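Local coordinates for protein pectinesterase (Aspergillus niger, PDB 5C1E) that hydrolyses the methyl esters of pectin's galacturonosyl residues, releasing methanol, and probably helps the fungus to soften and rot plant tissue, at residues A[3-14]-A[37-45]. Residues are numbered along the deposited sequence; the frame is centred on the assembly and turned at random.
Sequences RTSAPSGCLTVG and CIYVASGTY
The ring of Y39 lies against the backbone of the N-terminal arm, with S5 C 3.7 Å above its centre and A6 N at the same height nearer the rim. CG of Y39 stands anti to the backbone N (chi1 168°), which carries the ring off the sheet to the arm. There A6 CB packs on Y39 CB at 3.8 Å, and the bent chain of R3 runs alongside the ring in the opposite sense. At the ring edge, in its plane, a water joins Y39 OH to T4 O, hydrogen-bonded to the hydroxyl at 2.8 Å. A type II beta turn from P7 to C10 brings C10 to C37, and their SG atoms form a disulfide with chi3 -98°. Four parallel-strand hydrogen bonds follow, L11 N to C37 O, Y39 N to L11 O, V13 N to Y39 O and A41 N to V13 O; the second is almost straight (N-H...O 175°). On the face opposite Y39, V13 splits its branches: CG2 meets I38 CG2 at 3.8 Å, while CG1 reaches Y45 CE2 at 3.7 Å. Y45 OH donates to A41 O over 2.7 Å, approaching from above the carbonyl plane. In the second shell, R3 NH1 bonds to G61 O and N105 OD1, and helix 22-29 covers V13 and I38. The contact pairs the two parallel strands of a beta-alpha-beta crossover through that helix, disulfide-pinned, at the N-terminal end of the right-handed parallel beta-helix of pectin methylesterases.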
ATOM      1  N   ARG A   3      16.063 -11.555   9.911  1.00 19.35           N
ATOM      2  CA  ARG A   3      16.401 -10.383  10.709  1.00 19.03           C
ATOM      3  C   ARG A   3      15.888 -10.582  12.126  1.00 18.49           C
ATOM      4  O   ARG A   3      14.696 -10.406  12.396  1.00 18.39           O
ATOM      5  CB  ARG A   3      15.832  -9.103  10.096  1.00 19.53           C
ATOM      6  CG  ARG A   3      16.219  -7.852  10.879  1.00 20.41           C
ATOM      7  CD  ARG A   3      15.511  -6.598  10.365  1.00 20.73           C
ATOM      8  NE  ARG A   3      15.674  -6.453   8.926  1.00 20.99           N
ATOM      9  CZ  ARG A   3      14.690  -6.529   8.024  1.00 21.56           C
ATOM     10  NH1 ARG A   3      13.398  -6.724   8.379  1.00 20.33           N
ATOM     11  NH2 ARG A   3      15.012  -6.410   6.728  1.00 21.53           N
ATOM     12  N   THR A   4      16.782 -10.988  13.026  1.00 18.50           N
ATOM     13  CA  THR A   4      16.389 -11.356  14.386  1.00 18.53           C
ATOM     14  C   THR A   4      17.091 -10.535  15.455  1.00 18.84           C
ATOM     15  O   THR A   4      17.000 -10.835  16.642  1.00 17.84           O
ATOM     16  CB  THR A   4      16.623 -12.849  14.638  1.00 19.18           C
ATOM     17  OG1 THR A   4      18.023 -13.105  14.631  1.00 19.87           O
ATOM     18  CG2 THR A   4      15.957 -13.671  13.540  1.00 19.26           C
ATOM     19  N   SER A   5      17.778  -9.478  15.031  1.00 19.42           N
ATOM     20  CA  SER A   5      18.308  -8.488  15.953  1.00 19.67           C
ATOM     21  C   SER A   5      18.514  -7.203  15.178  1.00 19.20           C
ATOM     22  O   SER A   5      18.383  -7.180  13.941  1.00 19.16           O
ATOM     23  CB  SER A   5      19.611  -8.960  16.582  1.00 20.12           C
ATOM     24  OG  SER A   5      20.613  -9.063  15.600  1.00 21.80           O
ATOM     25  N   ALA A   6      18.812  -6.128  15.896  1.00 19.28           N
ATOM     26  CA  ALA A   6      18.863  -4.810  15.266  1.00 19.06           C
ATOM     27  C   ALA A   6      19.984  -4.714  14.248  1.00 20.09           C
ATOM     28  O   ALA A   6      21.121  -5.038  14.549  1.00 20.75           O
ATOM     29  CB  ALA A   6      19.023  -3.726  16.316  1.00 19.15           C
ATOM     30  N   PRO A   7      19.668  -4.284  13.020  1.00 21.75           N
ATOM     31  CA  PRO A   7      20.775  -3.968  12.141  1.00 22.73           C
ATOM     32  C   PRO A   7      21.664  -2.847  12.698  1.00 24.43           C
ATOM     33  O   PRO A   7      21.309  -2.157  13.670  1.00 22.40           O
ATOM     34  CB  PRO A   7      20.087  -3.542  10.846  1.00 23.19           C
ATOM     35  CG  PRO A   7      18.763  -4.224  10.873  1.00 22.66           C
ATOM     36  CD  PRO A   7      18.374  -4.238  12.327  1.00 22.01           C
ATOM     37  N   SER A   8      22.814  -2.686  12.058  1.00 25.98           N
ATOM     38  CA  SER A   8      23.833  -1.751  12.494  1.00 29.12           C
ATOM     39  C   SER A   8      23.246  -0.368  12.750  1.00 26.20           C
ATOM     40  O   SER A   8      22.622   0.212  11.883  1.00 27.01           O
ATOM     41  CB  SER A   8      24.936  -1.625  11.433  1.00 30.51           C
ATOM     42  OG  SER A   8      26.016  -0.878  11.963  1.00 35.47           O
ATOM     43  N   GLY A   9      23.442   0.133  13.959  1.00 25.82           N
ATOM     44  CA  GLY A   9      23.068   1.494  14.310  1.00 25.21           C
ATOM     45  C   GLY A   9      21.616   1.727  14.664  1.00 24.56           C
ATOM     46  O   GLY A   9      21.269   2.838  15.051  1.00 23.74           O
ATOM     47  N   CYS A  10      20.756   0.710  14.556  1.00 22.74           N
ATOM     48  CA  CYS A  10      19.325   0.946  14.752  1.00 23.92           C
ATOM     49  C   CYS A  10      18.954   1.018  16.222  1.00 22.19           C
ATOM     50  O   CYS A  10      19.554   0.347  17.044  1.00 22.84           O
ATOM     51  CB  CYS A  10      18.454  -0.115  14.058  1.00 24.40           C
ATOM     52  SG  CYS A  10      18.697  -0.223  12.273  1.00 29.69           S
ATOM     53  N   LEU A  11      17.951   1.835  16.524  1.00 21.47           N
ATOM     54  CA  LEU A  11      17.307   1.854  17.836  1.00 21.61           C
ATOM     55  C   LEU A  11      16.476   0.568  17.962  1.00 21.04           C
ATOM     56  O   LEU A  11      15.990   0.051  16.956  1.00 20.06           O
ATOM     57  CB  LEU A  11      16.384   3.063  17.970  1.00 22.62           C
ATOM     58  CG  LEU A  11      16.968   4.474  18.128  1.00 24.00           C
ATOM     59  CD1 LEU A  11      17.858   4.862  16.972  1.00 25.47           C
ATOM     60  CD2 LEU A  11      15.843   5.485  18.278  1.00 24.06           C
ATOM     61  N   THR A  12      16.300   0.064  19.181  1.00 19.34           N
ATOM     62  CA  THR A  12      15.567  -1.195  19.365  1.00 18.66           C
ATOM     63  C   THR A  12      14.280  -0.995  20.142  1.00 18.09           C
ATOM     64  O   THR A  12      14.287  -0.359  21.186  1.00 18.26           O
ATOM     65  CB  THR A  12      16.373  -2.237  20.119  1.00 18.90           C
ATOM     66  OG1 THR A  12      16.793  -1.691  21.378  1.00 19.52           O
ATOM     67  CG2 THR A  12      17.593  -2.676  19.303  1.00 19.10           C
ATOM     68  N   VAL A  13      13.205  -1.594  19.641  1.00 17.50           N
ATOM     69  CA  VAL A  13      11.910  -1.593  20.295  1.00 16.85           C
ATOM     70  C   VAL A  13      11.537  -3.032  20.595  1.00 17.38           C
ATOM     71  O   VAL A  13      11.712  -3.895  19.743  1.00 17.41           O
ATOM     72  CB  VAL A  13      10.812  -1.016  19.388  1.00 16.93           C
ATOM     73  CG1 VAL A  13       9.448  -1.157  20.047  1.00 16.63           C
ATOM     74  CG2 VAL A  13      11.094   0.455  19.061  1.00 17.23           C
ATOM     75  N   GLY A  14      11.021  -3.282  21.793  1.00 17.12           N
ATOM     76  CA  GLY A  14      10.470  -4.586  22.135  1.00 17.64           C
ATOM     77  C   GLY A  14      10.508  -4.819  23.616  1.00 17.53           C
ATOM     78  O   GLY A  14      11.028  -3.996  24.371  1.00 18.41           O
ATOM     79  N   CYS A  37      17.524   4.494  11.853  1.00 20.76           N
ATOM     80  CA  CYS A  37      16.730   3.299  11.719  1.00 20.48           C
ATOM     81  C   CYS A  37      16.303   2.765  13.066  1.00 20.37           C
ATOM     82  O   CYS A  37      16.930   3.025  14.104  1.00 20.33           O
ATOM     83  CB  CYS A  37      17.452   2.232  10.894  1.00 22.21           C
ATOM     84  SG  CYS A  37      19.049   1.713  11.521  1.00 24.00           S
ATOM     85  N   ILE A  38      15.186   2.050  13.021  1.00 18.21           N
ATOM     86  CA  ILE A  38      14.564   1.470  14.190  1.00 17.63           C
ATOM     87  C   ILE A  38      14.265   0.009  13.836  1.00 16.69           C
ATOM     88  O   ILE A  38      13.751  -0.288  12.739  1.00 16.88           O
ATOM     89  CB  ILE A  38      13.258   2.204  14.585  1.00 17.15           C
ATOM     90  CG1 ILE A  38      13.544   3.660  14.961  1.00 18.29           C
ATOM     91  CG2 ILE A  38      12.580   1.506  15.758  1.00 17.31           C
ATOM     92  CD1 ILE A  38      12.308   4.528  15.156  1.00 18.22           C
ATOM     93  N   TYR A  39      14.638  -0.878  14.755  1.00 16.35           N
ATOM     94  CA  TYR A  39      14.308  -2.297  14.689  1.00 16.18           C
ATOM     95  C   TYR A  39      13.231  -2.594  15.714  1.00 15.77           C
ATOM     96  O   TYR A  39      13.402  -2.298  16.904  1.00 15.54           O
ATOM     97  CB  TYR A  39      15.542  -3.151  14.977  1.00 16.57           C
ATOM     98  CG  TYR A  39      15.265  -4.628  15.227  1.00 16.38           C
ATOM     99  CD1 TYR A  39      14.991  -5.506  14.177  1.00 16.59           C
ATOM    100  CD2 TYR A  39      15.322  -5.160  16.510  1.00 17.01           C
ATOM    101  CE1 TYR A  39      14.739  -6.858  14.411  1.00 16.11           C
ATOM    102  CE2 TYR A  39      15.085  -6.514  16.743  1.00 16.75           C
ATOM    103  CZ  TYR A  39      14.804  -7.360  15.690  1.00 16.62           C
ATOM    104  OH  TYR A  39      14.553  -8.713  15.930  1.00 17.11           O
ATOM    105  N   VAL A  40      12.141  -3.201  15.251  1.00 15.09           N
ATOM    106  CA  VAL A  40      11.027  -3.568  16.110  1.00 14.42           C
ATOM    107  C   VAL A  40      10.978  -5.080  16.255  1.00 14.76           C
ATOM    108  O   VAL A  40      10.886  -5.821  15.257  1.00 14.02           O
ATOM    109  CB  VAL A  40       9.686  -3.037  15.565  1.00 14.32           C
ATOM    110  CG1 VAL A  40       8.553  -3.224  16.579  1.00 14.33           C
ATOM    111  CG2 VAL A  40       9.812  -1.565  15.209  1.00 14.71           C
ATOM    112  N   ALA A  41      11.078  -5.534  17.503  1.00 15.27           N
ATOM    113  CA  ALA A  41      10.961  -6.932  17.809  1.00 15.07           C
ATOM    114  C   ALA A  41       9.500  -7.334  17.837  1.00 14.78           C
ATOM    115  O   ALA A  41       8.588  -6.500  17.886  1.00 16.16           O
ATOM    116  CB  ALA A  41      11.623  -7.250  19.132  1.00 15.72           C
ATOM    117  N   SER A  42       9.303  -8.644  17.821  1.00 14.99           N
ATOM    118  CA  SER A  42       7.994  -9.265  17.785  1.00 14.72           C
ATOM    119  C   SER A  42       7.043  -8.637  18.799  1.00 14.31           C
ATOM    120  O   SER A  42       7.421  -8.299  19.928  1.00 13.59           O
ATOM    121  CB  SER A  42       8.115 -10.780  18.042  1.00 15.06           C
ATOM    122  OG  SER A  42       8.839 -11.055  19.234  1.00 15.81           O
ATOM    123  N   GLY A  43       5.797  -8.506  18.376  1.00 14.99           N
ATOM    124  CA  GLY A  43       4.754  -8.009  19.234  1.00 15.47           C
ATOM    125  C   GLY A  43       3.609  -7.399  18.477  1.00 15.74           C
ATOM    126  O   GLY A  43       3.702  -7.131  17.260  1.00 15.72           O
ATOM    127  N   THR A  44       2.532  -7.172  19.210  1.00 16.16           N
ATOM    128  CA  THR A  44       1.406  -6.370  18.730  1.00 17.29           C
ATOM    129  C   THR A  44       1.472  -5.055  19.472  1.00 17.62           C
ATOM    130  O   THR A  44       1.443  -5.033  20.703  1.00 18.05           O
ATOM    131  CB  THR A  44       0.064  -7.076  18.973  1.00 18.38           C
ATOM    132  OG1 THR A  44       0.054  -8.280  18.214  1.00 18.61           O
ATOM    133  CG2 THR A  44      -1.101  -6.204  18.553  1.00 19.37           C
ATOM    134  N   TYR A  45       1.643  -3.981  18.707  1.00 15.99           N
ATOM    135  CA  TYR A  45       1.818  -2.638  19.220  1.00 16.67           C
ATOM    136  C   TYR A  45       0.527  -1.841  18.961  1.00 16.69           C
ATOM    137  O   TYR A  45       0.194  -1.507  17.821  1.00 16.19           O
ATOM    138  CB  TYR A  45       3.050  -2.004  18.567  1.00 16.50           C
ATOM    139  CG  TYR A  45       4.321  -2.760  18.880  1.00 16.03           C
ATOM    140  CD1 TYR A  45       4.682  -3.893  18.153  1.00 15.53           C
ATOM    141  CD2 TYR A  45       5.153  -2.356  19.932  1.00 16.21           C
ATOM    142  CE1 TYR A  45       5.853  -4.587  18.455  1.00 15.64           C
ATOM    143  CE2 TYR A  45       6.313  -3.040  20.247  1.00 16.05           C
ATOM    144  CZ  TYR A  45       6.658  -4.153  19.519  1.00 15.87           C
ATOM    145  OH  TYR A  45       7.802  -4.820  19.854  1.00 15.33           O
TER
HETATM  146  O   HOH W   1      14.906  -9.360  18.582  1.00 21.71           O
HETATM  147  O   HOH W   2      19.635   4.989  13.783  1.00 21.40           O